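Local coordinates for conserved exported protein (Bacteroides fragilis, PDB 3CLW), which is of unknown function but probably hydrolyses O-glycosidic bonds, as family 30 glycoside hydrolases generally do, at residues K236-I241 with V274-Y279; D47-R52 with Q111-A116; T286-I291 with V338-H343. All coordinates share one frame; numbering follows the deposited sequence.

Interaction 1 (K236-I241 with V274-Y279)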
loop_
_atom_site.group_PDB
_atom_site.type_symbol
_atom_site.label_atom_id
_atom_site.label_comp_id
_atom_site.label_asym_id
_atom_site.label_seq_id
_atom_site.Cartn_x
_atom_site.Cartn_y
_atom_site.Cartn_z
ATOM N N LYS A 236 -1.218 -15.213 5.468
ATOM C CA LYS A 236 -1.572 -16.593 5.875
ATOM C C LYS A 236 -2.953 -16.624 6.508
ATOM O O LYS A 236 -3.648 -17.610 6.401
ATOM C CB LYS A 236 -0.522 -17.238 6.790
ATOM C CG LYS A 236 -0.531 -16.725 8.204
ATOM C CD LYS A 236 0.593 -17.290 9.034
ATOM C CE LYS A 236 0.598 -16.606 10.393
ATOM N NZ LYS A 236 1.588 -17.201 11.366
ATOM N N TYR A 237 -3.359 -15.506 7.110
ATOM C CA TYR A 237 -4.698 -15.364 7.678
ATOM C C TYR A 237 -5.810 -15.327 6.624
ATOM O O TYR A 237 -6.982 -15.312 6.962
ATOM C CB TYR A 237 -4.740 -14.137 8.569
ATOM C CG TYR A 237 -3.922 -14.305 9.818
ATOM C CD1 TYR A 237 -4.443 -14.982 10.935
ATOM C CD2 TYR A 237 -2.620 -13.800 9.899
ATOM C CE1 TYR A 237 -3.681 -15.139 12.086
ATOM C CE2 TYR A 237 -1.874 -13.948 11.039
ATOM C CZ TYR A 237 -2.397 -14.625 12.130
ATOM O OH TYR A 237 -1.632 -14.765 13.275
ATOM N N LEU A 238 -5.443 -15.283 5.349
ATOM C CA LEU A 238 -6.445 -15.355 4.295
ATOM C C LEU A 238 -7.020 -16.790 4.135
ATOM O O LEU A 238 -8.073 -16.982 3.520
ATOM C CB LEU A 238 -5.876 -14.847 2.972
ATOM C CG LEU A 238 -5.540 -13.334 2.923
ATOM C CD1 LEU A 238 -5.091 -12.938 1.576
ATOM C CD2 LEU A 238 -6.716 -12.449 3.380
ATOM N N PHE A 239 -6.301 -17.758 4.695
ATOM C CA PHE A 239 -6.673 -19.161 4.704
ATOM C C PHE A 239 -6.721 -19.651 6.157
ATOM O O PHE A 239 -6.269 -18.970 7.051
ATOM C CB PHE A 239 -5.651 -19.952 3.896
ATOM C CG PHE A 239 -5.170 -19.233 2.652
ATOM C CD1 PHE A 239 -5.918 -19.256 1.476
ATOM C CD2 PHE A 239 -3.961 -18.535 2.655
ATOM C CE1 PHE A 239 -5.481 -18.602 0.344
ATOM C CE2 PHE A 239 -3.527 -17.875 1.508
ATOM C CZ PHE A 239 -4.292 -17.914 0.360
ATOM N N GLU A 240 -7.307 -20.820 6.398
ATOM C CA GLU A 240 -7.471 -21.325 7.769
ATOM C C GLU A 240 -6.132 -21.837 8.259
ATOM O O GLU A 240 -5.467 -22.574 7.529
ATOM C CB GLU A 240 -8.525 -22.445 7.799
ATOM C CG GLU A 240 -9.002 -22.843 9.201
ATOM C CD GLU A 240 -10.146 -23.878 9.168
ATOM O OE1 GLU A 240 -10.233 -24.681 8.208
ATOM O OE2 GLU A 240 -10.968 -23.882 10.104
ATOM N N ILE A 241 -5.734 -21.429 9.467
ATOM C CA ILE A 241 -4.396 -21.746 10.016
ATOM C C ILE A 241 -4.336 -22.338 11.441
ATOM O O ILE A 241 -3.290 -22.833 11.855
ATOM C CB ILE A 241 -3.425 -20.514 9.998
ATOM C CG1 ILE A 241 -4.022 -19.322 10.753
ATOM C CG2 ILE A 241 -3.010 -20.161 8.559
ATOM C CD1 ILE A 241 -3.041 -18.615 11.669
ATOM N N VAL A 274 -10.330 -8.013 -1.378
ATOM C CA VAL A 274 -9.719 -8.439 -0.114
ATOM C C VAL A 274 -8.368 -7.704 0.028
ATOM O O VAL A 274 -7.567 -7.691 -0.908
ATOM C CB VAL A 274 -9.486 -9.965 -0.144
ATOM C CG1 VAL A 274 -8.740 -10.464 1.100
ATOM C CG2 VAL A 274 -10.784 -10.709 -0.333
ATOM N N ALA A 275 -8.131 -7.100 1.188
ATOM C CA ALA A 275 -6.857 -6.437 1.484
ATOM C C ALA A 275 -6.036 -7.197 2.494
ATOM O O ALA A 275 -6.517 -7.504 3.588
ATOM C CB ALA A 275 -7.082 -4.976 1.991
ATOM N N ALA A 276 -4.794 -7.486 2.132
ATOM C CA ALA A 276 -3.836 -8.052 3.079
ATOM C C ALA A 276 -2.454 -7.438 2.872
ATOM O O ALA A 276 -2.162 -6.879 1.812
ATOM C CB ALA A 276 -3.765 -9.583 2.954
ATOM N N HIS A 277 -1.619 -7.565 3.898
ATOM C CA HIS A 277 -0.259 -7.019 3.904
ATOM C C HIS A 277 0.763 -8.062 3.509
ATOM O O HIS A 277 0.560 -9.260 3.738
ATOM C CB HIS A 277 0.040 -6.436 5.288
ATOM C CG HIS A 277 -0.963 -5.409 5.720
ATOM N ND1 HIS A 277 -0.995 -4.873 6.988
ATOM C CD2 HIS A 277 -2.006 -4.860 5.055
ATOM C CE1 HIS A 277 -1.996 -4.015 7.079
ATOM N NE2 HIS A 277 -2.603 -3.964 5.909
ATOM N N ASP A 278 1.843 -7.596 2.893
ATOM C CA ASP A 278 2.950 -8.435 2.399
ATOM C C ASP A 278 3.892 -8.959 3.483
ATOM O O ASP A 278 4.750 -9.796 3.204
ATOM C CB ASP A 278 3.788 -7.626 1.425
ATOM C CG ASP A 278 3.088 -7.397 0.122
ATOM O OD1 ASP A 278 2.830 -8.383 -0.605
ATOM O OD2 ASP A 278 2.818 -6.220 -0.185
ATOM N N TYR A 279 3.771 -8.440 4.694
ATOM C CA TYR A 279 4.680 -8.806 5.774
ATOM C C TYR A 279 4.870 -10.324 5.948
ATOM O O TYR A 279 3.924 -11.079 5.794
ATOM C CB TYR A 279 4.194 -8.194 7.086
ATOM C CG TYR A 279 4.147 -6.674 7.077
ATOM C CD1 TYR A 279 5.337 -5.919 7.045
ATOM C CD2 TYR A 279 2.934 -5.994 7.121
ATOM C CE1 TYR A 279 5.318 -4.527 7.044
ATOM C CE2 TYR A 279 2.897 -4.593 7.124
ATOM C CZ TYR A 279 4.109 -3.865 7.089
ATOM O OH TYR A 279 4.117 -2.493 7.108
#
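Leu-238, which carries this side of the contact with Val-274 and Ala-276, also serves the nearest flat group: its CB sits 4.1 Å above one face of the Phe-239 ring, displaced toward the rim. The same ring forms a cation-pi contact with Arg-294. On the strand side, the ring of Tyr-279 has His-277 ND1 at its edge and in its plane.

Between the two segments the contact is purely apolar. The branches of Leu-238 divide the work: CD2 meets Val-274 CG1 tip to tip at 3.6 Å, while CD1 lies 3.9 Å from Ala-276 CB, and CD2 comes almost as near to that methyl. CG of Leu-238 stands anti to its carbonyl carbon (chi1 -67°), and the extended continuation of the chain carries both methyls up to the strand. Val-274 answers with CG1 anti to the backbone N (chi1 175°), which places this branch in front of the leucine. Because side chains alternate along the strand, Val-274 and Ala-276 face the leucine together, whereas the CB of Ala-275 points away.

Around this small cluster, Val-232 of strand 226-232, Ile-252 of helix 251-256 and Ile-295 of helix 285-300 also touch Leu-238. The 3-10 turn at 236-238, with Phe-239 N bonded to Lys-236 O at 3.2 Å, thus presents one leucine to the strand. Beyond Ala-276 the chain turns polar: His-277 bonds through ND1 to Glu-186 and through NE2 to Glu-231, and Tyr-279 OH bonds to Glu-312.

Such a change, from aliphatic packing between strand and surrounding helices to linked polar groups from His-277 onward, is consistent with a TIM barrel, a fold in which active sites lie at the C-terminal ends of the strands.

Interaction 2 (D47-R52 with Q111-A116)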
loop_
_atom_site.group_PDB
_atom_site.type_symbol
_atom_site.label_atom_id
_atom_site.label_comp_id
_atom_site.label_asym_id
_atom_site.label_seq_id
_atom_site.Cartn_x
_atom_site.Cartn_y
_atom_site.Cartn_z
ATOM N N ASP A 47 5.824 16.492 -4.260
ATOM C CA ASP A 47 6.207 16.202 -5.625
ATOM C C ASP A 47 6.706 14.745 -5.800
ATOM O O ASP A 47 6.286 14.078 -6.733
ATOM C CB ASP A 47 7.258 17.198 -6.171
ATOM C CG ASP A 47 6.729 18.642 -6.312
ATOM O OD1 ASP A 47 5.485 18.903 -6.330
ATOM O OD2 ASP A 47 7.597 19.537 -6.409
ATOM N N LEU A 48 7.607 14.275 -4.932
ATOM C CA LEU A 48 8.144 12.885 -5.020
ATOM C C LEU A 48 7.037 11.832 -4.928
ATOM O O LEU A 48 7.144 10.766 -5.517
ATOM C CB LEU A 48 9.212 12.606 -3.940
ATOM C CG LEU A 48 10.580 13.339 -4.105
ATOM C CD1 LEU A 48 11.320 13.479 -2.770
ATOM C CD2 LEU A 48 11.460 12.682 -5.153
ATOM N N LEU A 49 5.956 12.181 -4.227
ATOM C CA LEU A 49 4.862 11.236 -3.943
ATOM C C LEU A 49 3.812 11.204 -5.049
ATOM O O LEU A 49 3.399 10.135 -5.454
ATOM C CB LEU A 49 4.203 11.607 -2.620
ATOM C CG LEU A 49 5.021 11.473 -1.344
ATOM C CD1 LEU A 49 4.227 11.815 -0.081
ATOM C CD2 LEU A 49 5.532 10.083 -1.233
ATOM N N PHE A 50 3.424 12.384 -5.552
ATOM C CA PHE A 50 2.168 12.552 -6.295
ATOM C C PHE A 50 2.273 13.075 -7.723
ATOM O O PHE A 50 1.373 12.816 -8.525
ATOM C CB PHE A 50 1.222 13.482 -5.526
ATOM C CG PHE A 50 0.977 13.053 -4.124
ATOM C CD1 PHE A 50 0.488 11.752 -3.850
ATOM C CD2 PHE A 50 1.234 13.926 -3.063
ATOM C CE1 PHE A 50 0.274 11.334 -2.541
ATOM C CE2 PHE A 50 1.010 13.529 -1.740
ATOM C CZ PHE A 50 0.521 12.220 -1.479
ATOM N N LYS A 51 3.341 13.813 -8.026
ATOM C CA LYS A 51 3.358 14.634 -9.230
ATOM C C LYS A 51 3.805 13.799 -10.421
ATOM O O LYS A 51 4.902 13.275 -10.439
ATOM C CB LYS A 51 4.254 15.875 -9.034
ATOM C CG LYS A 51 4.130 16.928 -10.130
ATOM C CD LYS A 51 4.931 18.156 -9.767
ATOM C CE LYS A 51 4.771 19.279 -10.773
ATOM N NZ LYS A 51 5.556 20.478 -10.317
ATOM N N ARG A 52 2.921 13.637 -11.394
ATOM C CA ARG A 52 3.246 12.821 -12.558
ATOM C C ARG A 52 3.821 13.712 -13.685
ATOM O O ARG A 52 3.117 14.088 -14.615
ATOM C CB ARG A 52 2.011 12.014 -13.022
ATOM C CG ARG A 52 2.329 10.658 -13.669
ATOM C CD ARG A 52 2.755 10.803 -15.104
ATOM N NE ARG A 52 3.172 9.527 -15.681
ATOM C CZ ARG A 52 3.510 9.364 -16.955
ATOM N NH1 ARG A 52 3.501 10.398 -17.778
ATOM N NH2 ARG A 52 3.922 8.186 -17.386
ATOM N N GLN A 111 -4.099 16.992 6.657
ATOM C CA GLN A 111 -4.954 17.704 5.707
ATOM C C GLN A 111 -4.136 18.504 4.709
ATOM O O GLN A 111 -4.520 18.606 3.559
ATOM C CB GLN A 111 -5.969 18.603 6.400
ATOM C CG GLN A 111 -6.987 17.854 7.299
ATOM C CD GLN A 111 -7.996 18.800 7.881
ATOM O OE1 GLN A 111 -8.619 19.567 7.162
ATOM N NE2 GLN A 111 -8.146 18.783 9.178
ATOM N N TRP A 112 -3.003 19.057 5.141
ATOM C CA TRP A 112 -2.067 19.703 4.214
ATOM C C TRP A 112 -1.660 18.723 3.095
ATOM O O TRP A 112 -1.662 19.089 1.942
ATOM C CB TRP A 112 -0.799 20.270 4.932
ATOM C CG TRP A 112 0.033 21.008 3.952
ATOM C CD1 TRP A 112 -0.095 22.338 3.597
ATOM C CD2 TRP A 112 1.056 20.465 3.112
ATOM N NE1 TRP A 112 0.801 22.645 2.594
ATOM C CE2 TRP A 112 1.517 21.516 2.279
ATOM C CE3 TRP A 112 1.628 19.189 2.975
ATOM C CZ2 TRP A 112 2.543 21.334 1.337
ATOM C CZ3 TRP A 112 2.648 19.018 2.062
ATOM C CH2 TRP A 112 3.072 20.084 1.227
ATOM N N PHE A 113 -1.261 17.506 3.467
ATOM C CA PHE A 113 -0.906 16.451 2.502
ATOM C C PHE A 113 -2.021 16.094 1.527
ATOM O O PHE A 113 -1.776 15.924 0.332
ATOM C CB PHE A 113 -0.367 15.194 3.196
ATOM C CG PHE A 113 1.082 15.230 3.382
ATOM C CD1 PHE A 113 1.634 15.782 4.541
ATOM C CD2 PHE A 113 1.913 14.799 2.372
ATOM C CE1 PHE A 113 2.999 15.888 4.686
ATOM C CE2 PHE A 113 3.274 14.886 2.511
ATOM C CZ PHE A 113 3.822 15.437 3.672
ATOM N N MET A 114 -3.250 15.996 2.025
ATOM C CA MET A 114 -4.429 15.832 1.124
ATOM C C MET A 114 -4.489 16.956 0.099
ATOM O O MET A 114 -4.628 16.706 -1.097
ATOM C CB MET A 114 -5.732 15.733 1.924
ATOM C CG MET A 114 -5.810 14.495 2.862
ATOM S SD MET A 114 -7.301 14.396 3.899
ATOM C CE MET A 114 -8.531 14.140 2.629
ATOM N N LYS A 115 -4.388 18.198 0.568
ATOM C CA LYS A 115 -4.437 19.356 -0.310
ATOM C C LYS A 115 -3.294 19.368 -1.333
ATOM O O LYS A 115 -3.510 19.677 -2.482
ATOM C CB LYS A 115 -4.521 20.679 0.478
ATOM N N ALA A 116 -2.100 18.973 -0.911
ATOM C CA ALA A 116 -0.919 18.931 -1.785
ATOM C C ALA A 116 -1.040 17.870 -2.870
ATOM O O ALA A 116 -0.607 18.088 -4.004
ATOM C CB ALA A 116 0.330 18.685 -0.972
#
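Phe-113 meets both Leu-49 and Phe-50 through its CD2 and CE2 atoms. Leu-49 and Phe-113 cross at about a right angle, and the methyl CD1 of the leucine ends 4.1 Å from CE2 of the phenylalanine. CG of Leu-49 lies anti to its carbonyl carbon (chi1 -66°), which directs CD1 toward Phe-113. Phe-50 approaches differently: its CE2 lies at the edge of the Phe-113 ring, near the ring plane and 4.4 Å from CD2. The same Phe-50 CE2 is 4.2 Å from Phe-113 O, so the aromatic side chain rests against the backbone of helix 108-119 as well.

Neighbours in sequence pack against these rings. CB of Leu-49 sits 3.6 Å over the centre of the Phe-50 ring, and CZ3 of Trp-112 lies 4.0 Å over the centre of one face of Phe-113. Phe-113 CD1 lies in plane at the edge of the indole, so the tryptophan points its rim at the phenylalanine face. The indole in turn has Ala-116 CB 3.7 Å above one of its faces, offset toward the rim.

Further out, Trp-68 of strand 68-71 touches Leu-49 and Phe-113 and meets Phe-50 edge-to-face, closing the cluster on the barrel side. Polar links bind the margins: Arg-120 forms a salt bridge from NE to Asp-47 OD1 and a hydrogen bond from NH1 to Ala-116 O, tying the two helices together, while Lys-42 makes a cation-pi contact with Trp-112.

Two neighbouring helices packed side by side, with an aromatic from the intervening strand wedged beneath them, are characteristic of the outer helical layer of a TIM barrel.

Interaction 3 (T286-I291 with V338-H343)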
loop_
_atom_site.group_PDB
_atom_site.type_symbol
_atom_site.label_atom_id
_atom_site.label_comp_id
_atom_site.label_asym_id
_atom_site.label_seq_id
_atom_site.Cartn_x
_atom_site.Cartn_y
_atom_site.Cartn_z
ATOM N N THR A 286 10.376 -19.375 -2.285
ATOM C CA THR A 286 9.363 -20.444 -2.346
ATOM C C THR A 286 8.061 -19.976 -1.668
ATOM O O THR A 286 6.967 -20.094 -2.235
ATOM C CB THR A 286 9.866 -21.810 -1.792
ATOM O OG1 THR A 286 10.214 -21.684 -0.406
ATOM C CG2 THR A 286 11.080 -22.257 -2.538
ATOM N N LEU A 287 8.193 -19.412 -0.474
ATOM C CA LEU A 287 7.047 -18.859 0.231
ATOM C C LEU A 287 6.419 -17.708 -0.568
ATOM O O LEU A 287 5.202 -17.658 -0.740
ATOM C CB LEU A 287 7.458 -18.422 1.637
ATOM C CG LEU A 287 6.478 -17.598 2.481
ATOM C CD1 LEU A 287 5.187 -18.398 2.779
ATOM C CD2 LEU A 287 7.164 -17.138 3.770
ATOM N N LEU A 288 7.267 -16.800 -1.063
ATOM C CA LEU A 288 6.822 -15.636 -1.830
ATOM C C LEU A 288 5.841 -16.056 -2.920
ATOM O O LEU A 288 4.714 -15.540 -3.004
ATOM C CB LEU A 288 8.029 -14.888 -2.427
ATOM C CG LEU A 288 7.868 -13.848 -3.558
ATOM C CD1 LEU A 288 7.451 -12.467 -3.044
ATOM C CD2 LEU A 288 9.151 -13.730 -4.371
ATOM N N VAL A 289 6.257 -17.000 -3.756
ATOM C CA VAL A 289 5.439 -17.350 -4.923
ATOM C C VAL A 289 4.239 -18.265 -4.619
ATOM O O VAL A 289 3.156 -18.063 -5.179
ATOM C CB VAL A 289 6.289 -17.883 -6.120
ATOM C CG1 VAL A 289 7.330 -16.835 -6.537
ATOM C CG2 VAL A 289 6.959 -19.250 -5.805
ATOM N N ASP A 290 4.431 -19.250 -3.734
ATOM C CA ASP A 290 3.369 -20.191 -3.332
ATOM C C ASP A 290 2.165 -19.500 -2.692
ATOM O O ASP A 290 1.022 -19.698 -3.127
ATOM C CB ASP A 290 3.900 -21.228 -2.332
ATOM C CG ASP A 290 4.812 -22.274 -2.976
ATOM O OD1 ASP A 290 5.442 -23.035 -2.194
ATOM O OD2 ASP A 290 4.910 -22.345 -4.235
ATOM N N ILE A 291 2.416 -18.690 -1.657
ATOM C CA ILE A 291 1.315 -18.036 -0.956
ATOM C C ILE A 291 0.512 -17.105 -1.876
ATOM O O ILE A 291 -0.718 -17.083 -1.803
ATOM C CB ILE A 291 1.755 -17.318 0.334
ATOM C CG1 ILE A 291 0.516 -16.969 1.190
ATOM C CG2 ILE A 291 2.569 -16.063 0.022
ATOM C CD1 ILE A 291 0.788 -16.831 2.643
ATOM N N VAL A 338 11.978 -5.252 -2.947
ATOM C CA VAL A 338 10.611 -4.773 -2.885
ATOM C C VAL A 338 9.995 -4.815 -4.262
ATOM O O VAL A 338 8.851 -5.179 -4.388
ATOM C CB VAL A 338 10.498 -3.360 -2.262
ATOM C CG1 VAL A 338 9.061 -2.901 -2.230
ATOM C CG2 VAL A 338 11.052 -3.344 -0.853
ATOM N N ALA A 339 10.751 -4.453 -5.297
ATOM C CA ALA A 339 10.249 -4.590 -6.663
ATOM C C ALA A 339 9.799 -6.039 -6.964
ATOM O O ALA A 339 8.902 -6.255 -7.739
ATOM C CB ALA A 339 11.265 -4.126 -7.664
ATOM N N ARG A 340 10.450 -7.014 -6.349
ATOM C CA ARG A 340 10.089 -8.431 -6.499
ATOM C C ARG A 340 8.750 -8.749 -5.811
ATOM O O ARG A 340 7.908 -9.459 -6.376
ATOM C CB ARG A 340 11.201 -9.326 -5.923
ATOM C CG ARG A 340 10.817 -10.819 -5.912
ATOM C CD ARG A 340 12.014 -11.717 -5.675
ATOM N NE ARG A 340 12.472 -11.621 -4.299
ATOM C CZ ARG A 340 13.400 -12.418 -3.791
ATOM N NH1 ARG A 340 13.968 -13.355 -4.560
ATOM N NH2 ARG A 340 13.757 -12.294 -2.522
ATOM N N ILE A 341 8.546 -8.201 -4.613
ATOM C CA ILE A 341 7.239 -8.286 -3.996
ATOM C C ILE A 341 6.182 -7.711 -4.930
ATOM O O ILE A 341 5.140 -8.352 -5.151
ATOM C CB ILE A 341 7.147 -7.571 -2.642
ATOM C CG1 ILE A 341 8.146 -8.152 -1.654
ATOM C CG2 ILE A 341 5.729 -7.732 -2.070
ATOM C CD1 ILE A 341 8.450 -7.242 -0.483
ATOM N N ILE A 342 6.457 -6.532 -5.493
ATOM C CA ILE A 342 5.477 -5.888 -6.354
ATOM C C ILE A 342 5.116 -6.775 -7.551
ATOM O O ILE A 342 3.919 -7.022 -7.814
ATOM C CB ILE A 342 5.904 -4.466 -6.819
ATOM C CG1 ILE A 342 5.935 -3.509 -5.621
ATOM C CG2 ILE A 342 4.924 -3.920 -7.915
ATOM C CD1 ILE A 342 6.571 -2.121 -5.888
ATOM N N HIS A 343 6.144 -7.246 -8.261
ATOM C CA HIS A 343 5.928 -8.058 -9.442
ATOM C C HIS A 343 5.063 -9.299 -9.167
ATOM O O HIS A 343 4.146 -9.602 -9.916
ATOM C CB HIS A 343 7.252 -8.492 -10.028
ATOM C CG HIS A 343 7.112 -9.526 -11.097
ATOM N ND1 HIS A 343 6.905 -9.202 -12.418
ATOM C CD2 HIS A 343 7.125 -10.875 -11.036
ATOM C CE1 HIS A 343 6.806 -10.312 -13.126
ATOM N NE2 HIS A 343 6.928 -11.337 -12.307
#
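The guanidinium of Arg-340, whose aliphatic stem packs on Leu-288, is gripped at both terminal nitrogens: NH2 forms a salt bridge with Glu-321 OE1, and NH1 donates to the carbonyl O of Ala-424. Two acceptors from different parts of the chain would fix the rotation of the group and meet the polar demand of a buried side chain.

Between backbone and guanidinium, the methylenes do the packing. CD2 of Leu-288 lies 3.7 Å from Arg-340 CG and equally far from CD, with NE slightly farther at 3.9 Å. The arginine starts anti to its backbone N and bends at chi3 (72°), turning the guanidinium back toward the N-terminal end of the helix while the bend keeps CG, CD and NE around one methyl. The two side chains cross obliquely.

Helices 285-300 and 328-347 flank strand 307-310 in sequence, and pack as consecutive helices of the TIM-barrel shell, whose strand-helix alternation is the mark of this fold. Between these two segments the contact is small: the other branch of Leu-288, CD1, comes to 4.3 Å from Ile-341 CA. The side chain of Ile-341 instead leans on Ala-282 and on Trp-354 of strand 353-356. Met-428 of strand 427-433 touches both Arg-340 and His-343.

Overall arrangement
All three contacts are buried, with no hydrogen bond crossing any of them, yet they sit in two layers of the fold. Interaction 1 joins a loop to a barrel strand, whereas interactions 2 and 3 join pairs of neighbouring helices in the outer shell. Chemistry follows place: aliphatic branches in interaction 1, aromatic rings and a leucine in interaction 2, and a leucine against a charged side chain's stem in interaction 3. Interactions 1 and 3 share a neighbourhood, their centres 14 Å apart, and touch at several points, among them Asp-278 against Ile-341 and Ile-291 against Lys-236 and Phe-239. Interaction 2 lies across the chain's centre from both, 29 to 30 Å away between centres.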